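Local coordinates for protein trans-4-hydroxy-L-proline dehydratase (Clostridioides difficile 70-100-2010, PDB 6VXC) that catalyses the dehydration of trans-4-hydroxy-L-proline to (S)-1-pyrroline-5-carboxylate by glycyl radical chemistry, a step in the anaerobic breakdown of hydroxyproline, at residues D113-V116 with M117-D121; N502-S505 with Y506-F510; T577-D580 with S581-I585; L793-T796 with L797-I801. All coordinates share one frame; numbering follows the deposited sequence.

Contact 1 (D113-V116 with M117-D121); sequences DLEV and MHNRD
Residues 113-116 run straight on into 117-121 as the last turns of helix 111-119. Met117 N bonds to Asp113 O (3.0 Å), His118 N to Leu114 O and Asn119 N to Glu115 O; the pattern loosens only at Val116 O, whose bonds from Asn119 N and Arg120 N are both weak. Arg120 is where phi and psi stop being helical. The side chain of Asn119 folds back over this turn, its CG anti to the carbonyl carbon (chi1 -67°), and ND2 donates to Glu115 O at 2.8 Å. That carbonyl therefore takes two donors from a single residue. The amide also lies against the Glu115 carboxylate, ND2 coming 3.5 Å from CD with the two planes 56° apart, while Glu115 OE1 itself is held by Arg132. On another flank Leu114 and Met117 lie side by side, Leu114 CD2 being 4.1 Å from Met117 SD. Arg120 packs CB 3.1 Å from Val116 O; its guanidinium lies with one face over Met117 CA and bonds to Lys346 O and Ile123 O. This is the C-terminal end of a helix, where an asparagine in the final turn supplies a side-chain N-H to a carbonyl one turn earlier.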
loop_
_atom_site.group_PDB
_atom_site.type_symbol
_atom_site.label_atom_id
_atom_site.label_comp_id
_atom_site.label_asym_id
_atom_site.label_seq_id
_atom_site.Cartn_x
_atom_site.Cartn_y
_atom_site.Cartn_z
ATOM N N ASP A 113 1.976 -1.180 24.676
ATOM C CA ASP A 113 1.466 -0.946 23.330
ATOM C C ASP A 113 -0.001 -0.550 23.367
ATOM O O ASP A 113 -0.421 0.400 22.699
ATOM C CB ASP A 113 1.639 -2.190 22.455
ATOM C CG ASP A 113 3.067 -2.417 22.009
ATOM O OD1 ASP A 113 3.836 -1.451 21.888
ATOM O OD2 ASP A 113 3.412 -3.585 21.747
ATOM N N LEU A 114 -0.804 -1.298 24.122
ATOM C CA LEU A 114 -2.226 -0.999 24.205
ATOM C C LEU A 114 -2.450 0.379 24.793
ATOM O O LEU A 114 -3.293 1.138 24.307
ATOM C CB LEU A 114 -2.939 -2.054 25.043
ATOM C CG LEU A 114 -2.846 -3.469 24.482
ATOM C CD1 LEU A 114 -3.755 -4.416 25.254
ATOM C CD2 LEU A 114 -3.162 -3.479 22.998
ATOM N N GLU A 115 -1.683 0.726 25.828
ATOM C CA GLU A 115 -1.783 2.053 26.424
ATOM C C GLU A 115 -1.436 3.143 25.414
ATOM O O GLU A 115 -2.077 4.197 25.376
ATOM C CB GLU A 115 -0.862 2.134 27.650
ATOM C CG GLU A 115 -1.032 3.377 28.518
ATOM C CD GLU A 115 -2.239 3.317 29.435
ATOM O OE1 GLU A 115 -3.039 2.360 29.317
ATOM O OE2 GLU A 115 -2.390 4.236 30.272
ATOM N N VAL A 116 -0.378 2.935 24.640
ATOM C CA VAL A 116 0.054 3.952 23.695
ATOM C C VAL A 116 -1.000 4.169 22.608
ATOM O O VAL A 116 -1.338 5.307 22.273
ATOM C CB VAL A 116 1.419 3.575 23.101
ATOM C CG1 VAL A 116 1.734 4.467 21.910
ATOM C CG2 VAL A 116 2.495 3.704 24.175
ATOM N N MET A 117 -1.530 3.085 22.037
ATOM C CA MET A 117 -2.482 3.252 20.942
ATOM C C MET A 117 -3.799 3.843 21.430
ATOM O O MET A 117 -4.447 4.600 20.704
ATOM C CB MET A 117 -2.697 1.924 20.216
ATOM C CG MET A 117 -3.416 0.857 20.998
ATOM S SD MET A 117 -3.664 -0.663 20.038
ATOM C CE MET A 117 -1.978 -1.190 19.748
ATOM N N HIS A 118 -4.180 3.562 22.667
ATOM C CA HIS A 118 -5.401 4.150 23.199
ATOM C C HIS A 118 -5.226 5.644 23.431
ATOM O O HIS A 118 -6.150 6.426 23.196
ATOM C CB HIS A 118 -5.795 3.448 24.496
ATOM C CG HIS A 118 -7.078 3.937 25.086
ATOM N ND1 HIS A 118 -8.289 3.329 24.846
ATOM C CD2 HIS A 118 -7.342 4.993 25.895
ATOM C CE1 HIS A 118 -9.241 3.978 25.492
ATOM N NE2 HIS A 118 -8.692 4.992 26.135
ATOM N N ASN A 119 -4.047 6.061 23.883
ATOM C CA ASN A 119 -3.855 7.426 24.332
ATOM C C ASN A 119 -3.083 8.308 23.369
ATOM O O ASN A 119 -3.051 9.515 23.587
ATOM C CB ASN A 119 -3.141 7.430 25.692
ATOM C CG ASN A 119 -3.991 6.853 26.781
ATOM O OD1 ASN A 119 -4.949 7.477 27.203
ATOM N ND2 ASN A 119 -3.685 5.634 27.208
ATOM N N ARG A 120 -2.513 7.753 22.297
ATOM C CA ARG A 120 -1.716 8.535 21.364
ATOM C C ARG A 120 -2.535 9.659 20.719
ATOM O O ARG A 120 -3.768 9.626 20.638
ATOM C CB ARG A 120 -1.111 7.670 20.244
ATOM C CG ARG A 120 -2.133 6.915 19.426
ATOM C CD ARG A 120 -1.587 6.323 18.118
ATOM N NE ARG A 120 -0.653 5.247 18.291
ATOM C CZ ARG A 120 -0.676 4.084 17.651
ATOM N NH1 ARG A 120 -1.608 3.791 16.745
ATOM N NH2 ARG A 120 0.264 3.211 17.936
ATOM N N ASP A 121 -1.791 10.632 20.202
ATOM C CA ASP A 121 -2.337 11.876 19.685
ATOM C C ASP A 121 -3.068 11.672 18.356
ATOM O O ASP A 121 -4.181 12.171 18.169
ATOM C CB ASP A 121 -1.151 12.826 19.513
ATOM C CG ASP A 121 -1.548 14.254 19.325
ATOM O OD1 ASP A 121 -2.739 14.516 19.054
ATOM O OD2 ASP A 121 -0.636 15.115 19.432
#

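Contact 2 (N502-S505 with Y506-F510); sequences NFQS and YEELF
Gln504 N donates to Glu508 OE2 over 2.8 Å, a nearly straight bond that ties the chain entering the helix to its first turn. The donor comes from above the carboxylate plane, 48° out of it. Glu508 gets there with CG anti to its backbone N (chi1 -151°) and the rest of the chain extended, which carries the carboxylate back past Ser505. Ser505 is the N-cap of helix 506-538: its OG accepts from Glu508 N at 3.0 Å, and its carbonyl O takes Leu509 N in a regular helical bond. Serine and glutamate stand where a capping box would have them, yet the glutamate grips the amide one residue before the cap, so the box is not closed in its classical form. The hydroxyl of Ser505 also lies 3.5 Å from Glu508 CB, and Glu507 bends at chi2 to set OE1 beside Ser505 CB.

The Phe503 ring packs against the same turn. Glu508 C lies over one of its faces, and CD1 is 3.6 Å from Glu508 OE1, with ring and carboxylate planes 53° apart. The opposite ortho carbon, CD2, meets Leu509 CB at 3.9 Å, the two side chains crossing at about a right angle. Leu509 also packs on Thr480 and Leu481 of helix 473-481.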
loop_
_atom_site.group_PDB
_atom_site.type_symbol
_atom_site.label_atom_id
_atom_site.label_comp_id
_atom_site.label_asym_id
_atom_site.label_seq_id
_atom_site.Cartn_x
_atom_site.Cartn_y
_atom_site.Cartn_z
ATOM N N ASN A 502 39.625 13.711 1.768
ATOM C CA ASN A 502 40.673 13.198 0.899
ATOM C C ASN A 502 40.170 12.822 -0.484
ATOM O O ASN A 502 40.979 12.452 -1.337
ATOM C CB ASN A 502 41.350 11.983 1.530
ATOM C CG ASN A 502 42.054 12.323 2.819
ATOM O OD1 ASN A 502 42.570 13.428 2.977
ATOM N ND2 ASN A 502 42.094 11.373 3.741
ATOM N N PHE A 503 38.869 12.899 -0.730
ATOM C CA PHE A 503 38.366 12.604 -2.061
ATOM C C PHE A 503 38.828 13.711 -3.005
ATOM O O PHE A 503 38.588 14.892 -2.751
ATOM C CB PHE A 503 36.843 12.492 -2.036
ATOM C CG PHE A 503 36.332 11.321 -1.241
ATOM C CD1 PHE A 503 37.155 10.250 -0.949
ATOM C CD2 PHE A 503 35.021 11.284 -0.800
ATOM C CE1 PHE A 503 36.674 9.169 -0.228
ATOM C CE2 PHE A 503 34.545 10.206 -0.082
ATOM C CZ PHE A 503 35.369 9.156 0.206
ATOM N N GLN A 504 39.537 13.336 -4.063
ATOM C CA GLN A 504 40.077 14.319 -4.984
ATOM C C GLN A 504 39.119 14.651 -6.109
ATOM O O GLN A 504 39.344 15.633 -6.823
ATOM C CB GLN A 504 41.404 13.824 -5.573
ATOM C CG GLN A 504 42.531 13.826 -4.555
ATOM C CD GLN A 504 42.685 15.189 -3.883
ATOM O OE1 GLN A 504 42.833 16.220 -4.557
ATOM N NE2 GLN A 504 42.623 15.204 -2.548
ATOM N N SER A 505 38.055 13.865 -6.274
ATOM C CA SER A 505 37.163 14.051 -7.397
ATOM C C SER A 505 35.745 13.686 -6.988
ATOM O O SER A 505 35.520 12.925 -6.041
ATOM C CB SER A 505 37.596 13.191 -8.594
ATOM O OG SER A 505 37.366 11.825 -8.305
ATOM N N TYR A 506 34.785 14.213 -7.753
ATOM C CA TYR A 506 33.402 13.806 -7.560
ATOM C C TYR A 506 33.240 12.303 -7.776
ATOM O O TYR A 506 32.511 11.638 -7.031
ATOM C CB TYR A 506 32.485 14.584 -8.498
ATOM C CG TYR A 506 31.054 14.136 -8.361
ATOM C CD1 TYR A 506 30.263 14.588 -7.308
ATOM C CD2 TYR A 506 30.518 13.216 -9.240
ATOM C CE1 TYR A 506 28.947 14.162 -7.171
ATOM C CE2 TYR A 506 29.225 12.778 -9.111
ATOM C CZ TYR A 506 28.441 13.253 -8.080
ATOM O OH TYR A 506 27.152 12.815 -7.970
ATOM N N GLU A 507 33.910 11.753 -8.794
ATOM C CA GLU A 507 33.828 10.317 -9.055
ATOM C C GLU A 507 34.280 9.507 -7.850
ATOM O O GLU A 507 33.709 8.454 -7.546
ATOM C CB GLU A 507 34.660 9.935 -10.282
ATOM C CG GLU A 507 34.084 10.414 -11.629
ATOM C CD GLU A 507 34.267 11.924 -11.883
ATOM O OE1 GLU A 507 35.052 12.571 -11.153
ATOM O OE2 GLU A 507 33.623 12.454 -12.816
ATOM N N GLU A 508 35.299 9.985 -7.146
ATOM C CA GLU A 508 35.742 9.290 -5.951
ATOM C C GLU A 508 34.669 9.318 -4.872
ATOM O O GLU A 508 34.429 8.300 -4.212
ATOM C CB GLU A 508 37.032 9.915 -5.445
ATOM C CG GLU A 508 37.899 8.964 -4.733
ATOM C CD GLU A 508 39.156 9.613 -4.210
ATOM O OE1 GLU A 508 39.667 9.103 -3.188
ATOM O OE2 GLU A 508 39.615 10.612 -4.811
ATOM N N LEU A 509 34.017 10.470 -4.671
ATOM C CA LEU A 509 32.921 10.537 -3.706
ATOM C C LEU A 509 31.767 9.616 -4.101
ATOM O O LEU A 509 31.214 8.910 -3.260
ATOM C CB LEU A 509 32.421 11.972 -3.565
ATOM C CG LEU A 509 31.100 12.118 -2.806
ATOM C CD1 LEU A 509 31.224 11.757 -1.321
ATOM C CD2 LEU A 509 30.529 13.503 -2.997
ATOM N N PHE A 510 31.375 9.625 -5.374
ATOM C CA PHE A 510 30.236 8.814 -5.790
ATOM C C PHE A 510 30.528 7.325 -5.668
ATOM O O PHE A 510 29.623 6.547 -5.367
ATOM C CB PHE A 510 29.813 9.147 -7.218
ATOM C CG PHE A 510 28.480 8.533 -7.618
ATOM C CD1 PHE A 510 27.317 8.846 -6.923
ATOM C CD2 PHE A 510 28.397 7.657 -8.693
ATOM C CE1 PHE A 510 26.079 8.280 -7.283
ATOM C CE2 PHE A 510 27.172 7.097 -9.058
ATOM C CZ PHE A 510 26.015 7.411 -8.351
#

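Contact 3 (T577-D580 with S581-I585); sequences TITD and SLTAI
A buried local contact within one helix joins Thr577-Asp580 to Ser581-Ile585, successive turns near the start of helix 575-591. Each carbonyl from Thr577 to Asp580 receives the amide four residues on; the straightest of these bonds is Leu582 N to Ile578 O, 2.9 Å and 178° at the hydrogen. Thr579 O takes a second donor as well. Thr583 places OG1 anti to its carbonyl carbon (chi1 -62°), which brings the hydroxyl back along the helix to donate to Thr579 O at 2.7 Å, from 43° above the carbonyl plane. With Thr583 N at 2.8 Å from the same Thr579 O, backbone and side chain of one threonine share a single acceptor, and the buried hydroxyl is satisfied within its own helix. Thr579 repeats the trick a turn earlier, giving OG1 to Ile575 O; the two threonines lie side by side, Thr579 CG2 being 4.0 Å from Thr583 OG1. Ile578 and Leu582 likewise run alongside each other, CG1 to CD1 4.2 Å. Asp580 OD1 takes the amide of Tyr625. Three other helices pack against this one: Ile578 touches Phe513 of helix 506-538, Thr579 and Thr583 meet helix 630-647, and Ser581 abuts Leu477 of helix 473-481.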
loop_
_atom_site.group_PDB
_atom_site.type_symbol
_atom_site.label_atom_id
_atom_site.label_comp_id
_atom_site.label_asym_id
_atom_site.label_seq_id
_atom_site.Cartn_x
_atom_site.Cartn_y
_atom_site.Cartn_z
ATOM N N THR A 577 16.113 14.707 -2.599
ATOM C CA THR A 577 17.049 15.197 -1.595
ATOM C C THR A 577 18.477 14.783 -1.946
ATOM O O THR A 577 19.380 15.623 -2.007
ATOM C CB THR A 577 16.652 14.658 -0.214
ATOM O OG1 THR A 577 15.368 15.166 0.151
ATOM C CG2 THR A 577 17.675 15.051 0.864
ATOM N N ILE A 578 18.687 13.502 -2.265
ATOM C CA ILE A 578 20.069 13.079 -2.469
ATOM C C ILE A 578 20.609 13.585 -3.796
ATOM O O ILE A 578 21.791 13.928 -3.887
ATOM C CB ILE A 578 20.247 11.554 -2.330
ATOM C CG1 ILE A 578 21.749 11.236 -2.491
ATOM C CG2 ILE A 578 19.382 10.778 -3.311
ATOM C CD1 ILE A 578 22.106 9.858 -2.260
ATOM N N THR A 579 19.762 13.665 -4.829
ATOM C CA THR A 579 20.178 14.269 -6.089
ATOM C C THR A 579 20.678 15.689 -5.867
ATOM O O THR A 579 21.769 16.056 -6.319
ATOM C CB THR A 579 19.017 14.300 -7.094
ATOM O OG1 THR A 579 18.659 12.977 -7.490
ATOM C CG2 THR A 579 19.437 15.079 -8.313
ATOM N N ASP A 580 19.872 16.513 -5.189
ATOM C CA ASP A 580 20.289 17.889 -4.958
ATOM C C ASP A 580 21.524 17.959 -4.061
ATOM O O ASP A 580 22.350 18.859 -4.227
ATOM C CB ASP A 580 19.139 18.707 -4.372
ATOM C CG ASP A 580 18.042 19.032 -5.406
ATOM O OD1 ASP A 580 18.210 18.741 -6.602
ATOM O OD2 ASP A 580 17.000 19.599 -5.011
ATOM N N SER A 581 21.676 17.022 -3.122
ATOM C CA SER A 581 22.857 17.030 -2.252
ATOM C C SER A 581 24.126 16.727 -3.041
ATOM O O SER A 581 25.116 17.459 -2.941
ATOM C CB SER A 581 22.689 16.036 -1.106
ATOM O OG SER A 581 21.710 16.484 -0.193
ATOM N N LEU A 582 24.117 15.649 -3.830
ATOM C CA LEU A 582 25.296 15.323 -4.630
ATOM C C LEU A 582 25.534 16.370 -5.708
ATOM O O LEU A 582 26.685 16.682 -6.032
ATOM C CB LEU A 582 25.148 13.933 -5.242
ATOM C CG LEU A 582 25.464 12.722 -4.355
ATOM C CD1 LEU A 582 25.049 11.412 -5.043
ATOM C CD2 LEU A 582 26.944 12.685 -3.981
ATOM N N THR A 583 24.455 16.921 -6.273
ATOM C CA THR A 583 24.606 18.022 -7.216
ATOM C C THR A 583 25.265 19.220 -6.548
ATOM O O THR A 583 26.160 19.846 -7.122
ATOM C CB THR A 583 23.246 18.419 -7.818
ATOM O OG1 THR A 583 22.686 17.333 -8.559
ATOM C CG2 THR A 583 23.411 19.614 -8.765
ATOM N N ALA A 584 24.851 19.542 -5.321
ATOM C CA ALA A 584 25.465 20.666 -4.619
ATOM C C ALA A 584 26.962 20.445 -4.408
ATOM O O ALA A 584 27.763 21.382 -4.512
ATOM C CB ALA A 584 24.763 20.891 -3.278
ATOM N N ILE A 585 27.350 19.219 -4.084
ATOM C CA ILE A 585 28.758 18.927 -3.855
ATOM C C ILE A 585 29.549 19.023 -5.155
ATOM O O ILE A 585 30.599 19.673 -5.212
ATOM C CB ILE A 585 28.917 17.550 -3.186
ATOM C CG1 ILE A 585 28.342 17.579 -1.758
ATOM C CG2 ILE A 585 30.380 17.121 -3.228
ATOM C CD1 ILE A 585 28.324 16.199 -1.067
#

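Contact 4 (L793-T796 with L797-I801); sequences LSRT and LQDEI
Ser794 and Leu797 make the first of the hydrogen bonds. Ser794 is the N-cap of helix 795-803, and with its OG held between backbone N and carbonyl carbon (chi1 77°) it takes the amide of Leu797 at 3.0 Å. Ser794 O accepts Gln798 N in a bond of 2.8 Å that is almost straight, and Arg795 O and Thr796 O receive Asp799 N and Glu800 N in turn.

The charged pair is Arg795 with Asp799, one turn apart. Arg795 bends at chi2 so that NE points to Asp799 OD2 at 2.7 Å, meeting it on the syn side. OD2 lies close to the guanidinium plane. With the carboxylate turned 82° to that plane, both its oxygens come near: OD2 is the bonded one, but Asp799 OD1 is also only 3.0 Å from Arg795 NE. The bond from NH2 to OD2 is weak. Gln770 holds Asp799 OD1 and probably helps to fix the carboxylate's rotation.

Apolar contact comes from Leu793, just ahead of the cap. Its CD2 sits 3.7 Å from Leu797 CD2, while CD1 meets Ile801 CD1 at 3.6 Å, the side chains there crossing at about a right angle. Its CB also rests against Gln798 CG, 3.8 Å away.

Val781 of strand 780-782 touches both Leu793 and Ile801, whereas Thr796, Leu797 and Glu800 pack on Ile669 of helix 667-673.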
loop_
_atom_site.group_PDB
_atom_site.type_symbol
_atom_site.label_atom_id
_atom_site.label_comp_id
_atom_site.label_asym_id
_atom_site.label_seq_id
_atom_site.Cartn_x
_atom_site.Cartn_y
_atom_site.Cartn_z
ATOM N N LEU A 793 -2.721 14.133 10.462
ATOM C CA LEU A 793 -1.314 14.252 10.141
ATOM C C LEU A 793 -0.569 15.003 11.245
ATOM O O LEU A 793 -1.104 15.927 11.858
ATOM C CB LEU A 793 -1.146 14.960 8.800
ATOM C CG LEU A 793 -2.106 14.507 7.682
ATOM C CD1 LEU A 793 -1.891 15.359 6.468
ATOM C CD2 LEU A 793 -1.940 13.018 7.325
ATOM N N SER A 794 0.666 14.588 11.505
ATOM C CA SER A 794 1.506 15.334 12.423
ATOM C C SER A 794 1.757 16.735 11.868
ATOM O O SER A 794 1.626 16.991 10.671
ATOM C CB SER A 794 2.850 14.638 12.623
ATOM O OG SER A 794 3.695 14.860 11.501
ATOM N N ARG A 795 2.118 17.650 12.764
ATOM C CA ARG A 795 2.463 19.001 12.334
ATOM C C ARG A 795 3.578 18.979 11.284
ATOM O O ARG A 795 3.564 19.760 10.327
ATOM C CB ARG A 795 2.864 19.839 13.551
ATOM C CG ARG A 795 3.400 21.201 13.204
ATOM C CD ARG A 795 2.381 22.035 12.462
ATOM N NE ARG A 795 3.014 23.250 11.958
ATOM C CZ ARG A 795 2.840 24.469 12.446
ATOM N NH1 ARG A 795 2.011 24.673 13.466
ATOM N NH2 ARG A 795 3.502 25.482 11.900
ATOM N N THR A 796 4.567 18.108 11.462
ATOM C CA THR A 796 5.655 18.026 10.496
ATOM C C THR A 796 5.147 17.607 9.120
ATOM O O THR A 796 5.505 18.219 8.111
ATOM C CB THR A 796 6.729 17.055 10.998
ATOM O OG1 THR A 796 7.231 17.507 12.264
ATOM C CG2 THR A 796 7.853 16.955 10.000
ATOM N N LEU A 797 4.284 16.590 9.067
ATOM C CA LEU A 797 3.746 16.145 7.785
ATOM C C LEU A 797 2.836 17.204 7.171
ATOM O O LEU A 797 2.902 17.467 5.968
ATOM C CB LEU A 797 2.993 14.828 7.974
ATOM C CG LEU A 797 2.305 14.214 6.746
ATOM C CD1 LEU A 797 3.246 14.145 5.528
ATOM C CD2 LEU A 797 1.776 12.839 7.104
ATOM N N GLN A 798 1.988 17.831 7.986
ATOM C CA GLN A 798 1.189 18.949 7.504
ATOM C C GLN A 798 2.064 20.009 6.851
ATOM O O GLN A 798 1.768 20.488 5.748
ATOM C CB GLN A 798 0.398 19.565 8.654
ATOM C CG GLN A 798 -0.701 18.691 9.203
ATOM C CD GLN A 798 -1.406 19.369 10.364
ATOM O OE1 GLN A 798 -0.908 20.359 10.898
ATOM N NE2 GLN A 798 -2.576 18.852 10.746
ATOM N N ASP A 799 3.145 20.400 7.534
ATOM C CA ASP A 799 4.034 21.419 6.992
ATOM C C ASP A 799 4.768 20.940 5.745
ATOM O O ASP A 799 5.126 21.757 4.891
ATOM C CB ASP A 799 5.036 21.868 8.064
ATOM C CG ASP A 799 4.382 22.718 9.163
ATOM O OD1 ASP A 799 3.214 23.121 8.988
ATOM O OD2 ASP A 799 5.042 22.985 10.185
ATOM N N GLU A 800 5.050 19.640 5.637
ATOM C CA GLU A 800 5.652 19.130 4.410
ATOM C C GLU A 800 4.712 19.367 3.231
ATOM O O GLU A 800 5.105 19.944 2.211
ATOM C CB GLU A 800 5.987 17.639 4.581
ATOM C CG GLU A 800 6.818 17.001 3.453
ATOM C CD GLU A 800 5.965 16.523 2.260
ATOM O OE1 GLU A 800 6.098 17.081 1.157
ATOM O OE2 GLU A 800 5.166 15.583 2.427
ATOM N N ILE A 801 3.439 19.015 3.402
ATOM C CA ILE A 801 2.447 19.171 2.333
ATOM C C ILE A 801 2.277 20.639 1.952
ATOM O O ILE A 801 2.226 20.988 0.766
ATOM C CB ILE A 801 1.107 18.546 2.765
ATOM C CG1 ILE A 801 1.258 17.022 2.877
ATOM C CG2 ILE A 801 -0.054 18.988 1.820
ATOM C CD1 ILE A 801 0.160 16.344 3.627
#

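Contacts 2 and 3 touch directly, their centres about 14 Å apart. Leu582 receives Tyr506, Leu509 and Phe510: Tyr506 OH lies 3.6 Å from Leu582 CB, and Leu509 CD2 is as far from Ile585 CG2. The capped start of helix 506-538 thus packs on helix 575-591. The other contacts stand apart from one another, with nearest atoms about 7 Å apart for contacts 1 and 4 and about 9 Å for contacts 3 and 4. Contact 4 lies closest to the active site, though without touching it: the Leu797 side chain is about 12 Å from that of Cys454, the probable thiyl radical residue. Contact 4 follows Gly785, the glycyl radical site, in sequence, and the radical is absent here.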